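Local coordinates for protein alkaline serine protease (Pseudoalteromonas sp., PDB 1V6C) that probably hydrolyses peptide bonds in proteins as a calcium-binding serine endopeptidase of the subtilisin-like family, at residues S173-A178 against Q393-L398. Numbering follows the deposited sequence.
With CA (calcium ion), chain E.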
ATOM      1  N   SER A 173       9.651 -19.590  -9.067  1.00 13.21           N
ATOM      2  CA  SER A 173      10.775 -19.122  -8.261  1.00 12.64           C
ATOM      3  C   SER A 173      10.483 -17.811  -7.538  1.00 12.49           C
ATOM      4  O   SER A 173      11.326 -17.308  -6.794  1.00 11.23           O
ATOM      5  CB  SER A 173      11.998 -18.931  -9.159  1.00 13.10           C
ATOM      6  OG  SER A 173      11.709 -18.022 -10.209  1.00 11.87           O
ATOM      7  N   VAL A 174       9.286 -17.273  -7.746  1.00 11.26           N
ATOM      8  CA  VAL A 174       8.900 -15.990  -7.158  1.00 11.13           C
ATOM      9  C   VAL A 174       7.620 -16.059  -6.333  1.00 11.68           C
ATOM     10  O   VAL A 174       6.679 -16.756  -6.701  1.00 10.93           O
ATOM     11  CB  VAL A 174       8.680 -14.941  -8.272  1.00 10.83           C
ATOM     12  CG1 VAL A 174       8.332 -13.590  -7.665  1.00 11.32           C
ATOM     13  CG2 VAL A 174       9.911 -14.849  -9.158  1.00 11.13           C
ATOM     14  N   MET A 175       7.579 -15.330  -5.220  1.00 10.62           N
ATOM     15  CA  MET A 175       6.375 -15.304  -4.394  1.00 10.75           C
ATOM     16  C   MET A 175       5.376 -14.309  -4.997  1.00 11.53           C
ATOM     17  O   MET A 175       5.683 -13.126  -5.143  1.00 11.93           O
ATOM     18  CB  MET A 175       6.697 -14.863  -2.962  1.00 11.94           C
ATOM     19  CG  MET A 175       7.569 -15.815  -2.169  1.00 11.91           C
ATOM     20  SD  MET A 175       7.666 -15.289  -0.437  1.00 14.64           S
ATOM     21  CE  MET A 175       6.267 -16.131   0.244  1.00 12.17           C
ATOM     22  N   SER A 176       4.186 -14.787  -5.346  1.00 10.31           N
ATOM     23  CA  SER A 176       3.153 -13.919  -5.906  1.00 10.51           C
ATOM     24  C   SER A 176       2.355 -13.348  -4.736  1.00 10.97           C
ATOM     25  O   SER A 176       1.724 -14.095  -3.988  1.00 10.69           O
ATOM     26  CB  SER A 176       2.230 -14.721  -6.827  1.00  9.10           C
ATOM     27  OG  SER A 176       1.210 -13.898  -7.360  1.00  8.97           O
ATOM     28  N   VAL A 177       2.380 -12.026  -4.588  1.00 10.41           N
ATOM     29  CA  VAL A 177       1.694 -11.352  -3.484  1.00  9.29           C
ATOM     30  C   VAL A 177       0.354 -10.704  -3.828  1.00  9.53           C
ATOM     31  O   VAL A 177       0.259  -9.911  -4.768  1.00  8.52           O
ATOM     32  CB  VAL A 177       2.616 -10.271  -2.867  1.00 10.16           C
ATOM     33  CG1 VAL A 177       1.923  -9.585  -1.695  1.00 10.05           C
ATOM     34  CG2 VAL A 177       3.921 -10.906  -2.421  1.00  9.25           C
ATOM     35  N   ALA A 178      -0.672 -11.039  -3.047  1.00  8.48           N
ATOM     36  CA  ALA A 178      -2.015 -10.495  -3.236  1.00  9.77           C
ATOM     37  C   ALA A 178      -2.269  -9.369  -2.240  1.00 10.14           C
ATOM     38  O   ALA A 178      -1.551  -9.236  -1.248  1.00 11.93           O
ATOM     39  CB  ALA A 178      -3.060 -11.596  -3.050  1.00  7.02           C
ATOM     40  N   GLN A 393      13.825 -21.778   2.378  1.00 16.63           N
ATOM     41  CA  GLN A 393      13.399 -22.088   3.736  1.00 16.25           C
ATOM     42  C   GLN A 393      12.604 -20.929   4.331  1.00 15.31           C
ATOM     43  O   GLN A 393      11.583 -21.136   4.989  1.00 14.13           O
ATOM     44  CB  GLN A 393      14.622 -22.422   4.595  1.00 16.62           C
ATOM     45  CG  GLN A 393      15.216 -23.784   4.251  1.00 18.02           C
ATOM     46  CD  GLN A 393      16.531 -24.066   4.949  1.00 17.93           C
ATOM     47  OE1 GLN A 393      16.951 -25.222   5.054  1.00 22.55           O
ATOM     48  NE2 GLN A 393      17.196 -23.017   5.415  1.00 17.07           N
ATOM     49  N   VAL A 394      13.069 -19.707   4.088  1.00 15.61           N
ATOM     50  CA  VAL A 394      12.378 -18.523   4.582  1.00 15.00           C
ATOM     51  C   VAL A 394      11.006 -18.444   3.920  1.00 15.07           C
ATOM     52  O   VAL A 394       9.997 -18.186   4.576  1.00 15.55           O
ATOM     53  CB  VAL A 394      13.168 -17.238   4.258  1.00 14.10           C
ATOM     54  CG1 VAL A 394      12.372 -16.010   4.697  1.00 14.27           C
ATOM     55  CG2 VAL A 394      14.519 -17.274   4.959  1.00 15.68           C
ATOM     56  N   ARG A 395      10.977 -18.676   2.612  1.00 15.27           N
ATOM     57  CA  ARG A 395       9.733 -18.645   1.854  1.00 14.60           C
ATOM     58  C   ARG A 395       8.743 -19.652   2.450  1.00 15.90           C
ATOM     59  O   ARG A 395       7.568 -19.348   2.643  1.00 14.22           O
ATOM     60  CB  ARG A 395      10.020 -18.981   0.386  1.00 14.79           C
ATOM     61  CG  ARG A 395       8.813 -18.930  -0.535  1.00 15.24           C
ATOM     62  CD  ARG A 395       9.231 -19.229  -1.967  1.00 15.92           C
ATOM     63  NE  ARG A 395       8.093 -19.297  -2.882  1.00 13.39           N
ATOM     64  CZ  ARG A 395       8.196 -19.607  -4.171  1.00 15.39           C
ATOM     65  NH1 ARG A 395       7.111 -19.648  -4.933  1.00 14.84           N
ATOM     66  NH2 ARG A 395       9.385 -19.877  -4.697  1.00 13.48           N
ATOM     67  N   ALA A 396       9.232 -20.852   2.752  1.00 16.42           N
ATOM     68  CA  ALA A 396       8.380 -21.886   3.327  1.00 16.29           C
ATOM     69  C   ALA A 396       7.837 -21.450   4.686  1.00 15.83           C
ATOM     70  O   ALA A 396       6.666 -21.673   4.998  1.00 14.87           O
ATOM     71  CB  ALA A 396       9.164 -23.188   3.468  1.00 17.93           C
ATOM     72  N   ALA A 397       8.692 -20.825   5.490  1.00 15.99           N
ATOM     73  CA  ALA A 397       8.297 -20.359   6.815  1.00 14.72           C
ATOM     74  C   ALA A 397       7.157 -19.349   6.735  1.00 14.97           C
ATOM     75  O   ALA A 397       6.185 -19.442   7.482  1.00 13.96           O
ATOM     76  CB  ALA A 397       9.495 -19.743   7.533  1.00 14.76           C
ATOM     77  N   LEU A 398       7.278 -18.382   5.828  1.00 14.40           N
ATOM     78  CA  LEU A 398       6.249 -17.359   5.667  1.00 14.32           C
ATOM     79  C   LEU A 398       4.912 -17.986   5.291  1.00 14.43           C
ATOM     80  O   LEU A 398       3.864 -17.599   5.804  1.00 14.53           O
ATOM     81  CB  LEU A 398       6.668 -16.352   4.592  1.00 14.38           C
ATOM     82  CG  LEU A 398       7.987 -15.623   4.852  1.00 14.36           C
ATOM     83  CD1 LEU A 398       8.345 -14.771   3.645  1.00 15.37           C
ATOM     84  CD2 LEU A 398       7.860 -14.761   6.101  1.00 13.60           C
TER
HETATM   85 CA    CA E 505       5.189 -17.460  -8.212  1.00 22.31          CA
HETATM   86  O   HOH W   1       3.938 -17.760  -6.230  1.00 13.27           O
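Beside a calcium site of the subtilisin-like α/β domain, Arg395 of helix 391-401 lays its side chain against residues 173-175, meeting Met175 and the backbone of Ser173 and Val174. With CG anti to the backbone N (chi1 -178°) and the chain straight from there on, Arg395 extends from the helix past Met175, the two side chains running in opposite directions. Met175 CG lies alongside the Arg395 chain, 3.6 Å from Arg395 NE, where the methylenes give way to the guanidinium, while Met175 SD comes to 3.8 Å from Arg395 CG. A bend at chi3 (89°) turns the methyl group of Met175 so that CE also touches Arg395 CG, at 3.9 Å. Nearly one turn further along the helix, Leu398 crosses the thioether at roughly a right angle, its CD1 4.2 Å from Met175 SD. The Arg395 guanidinium carries the peptide linking Val174 and Met175 over one face, towards its rim. Arg395 NH1 passes 3.4 Å from Val174 O, at an angle too poor for a hydrogen bond. That carbonyl oxygen instead binds the calcium at 2.2 Å, and a water on the same ion accepts a hydrogen bond from Ser176 N; Ala169 O, Tyr171 O and Gln195 OE1 complete the ligands. The guanidinium is held by a salt bridge from NH1 to Glu197 and a hydrogen bond from NH2 to the Asp172 carbonyl. A leucine in place of Arg395 would probably leave Glu197 without its charged mate and the Asp172 carbonyl without this donor. Strand 174-180 lies between parallel strands 152-156 and 196-201, with helix 137-148 packing on Ser173, Val174 and Arg395, and helix 368-385 touching both Val177 and Val394.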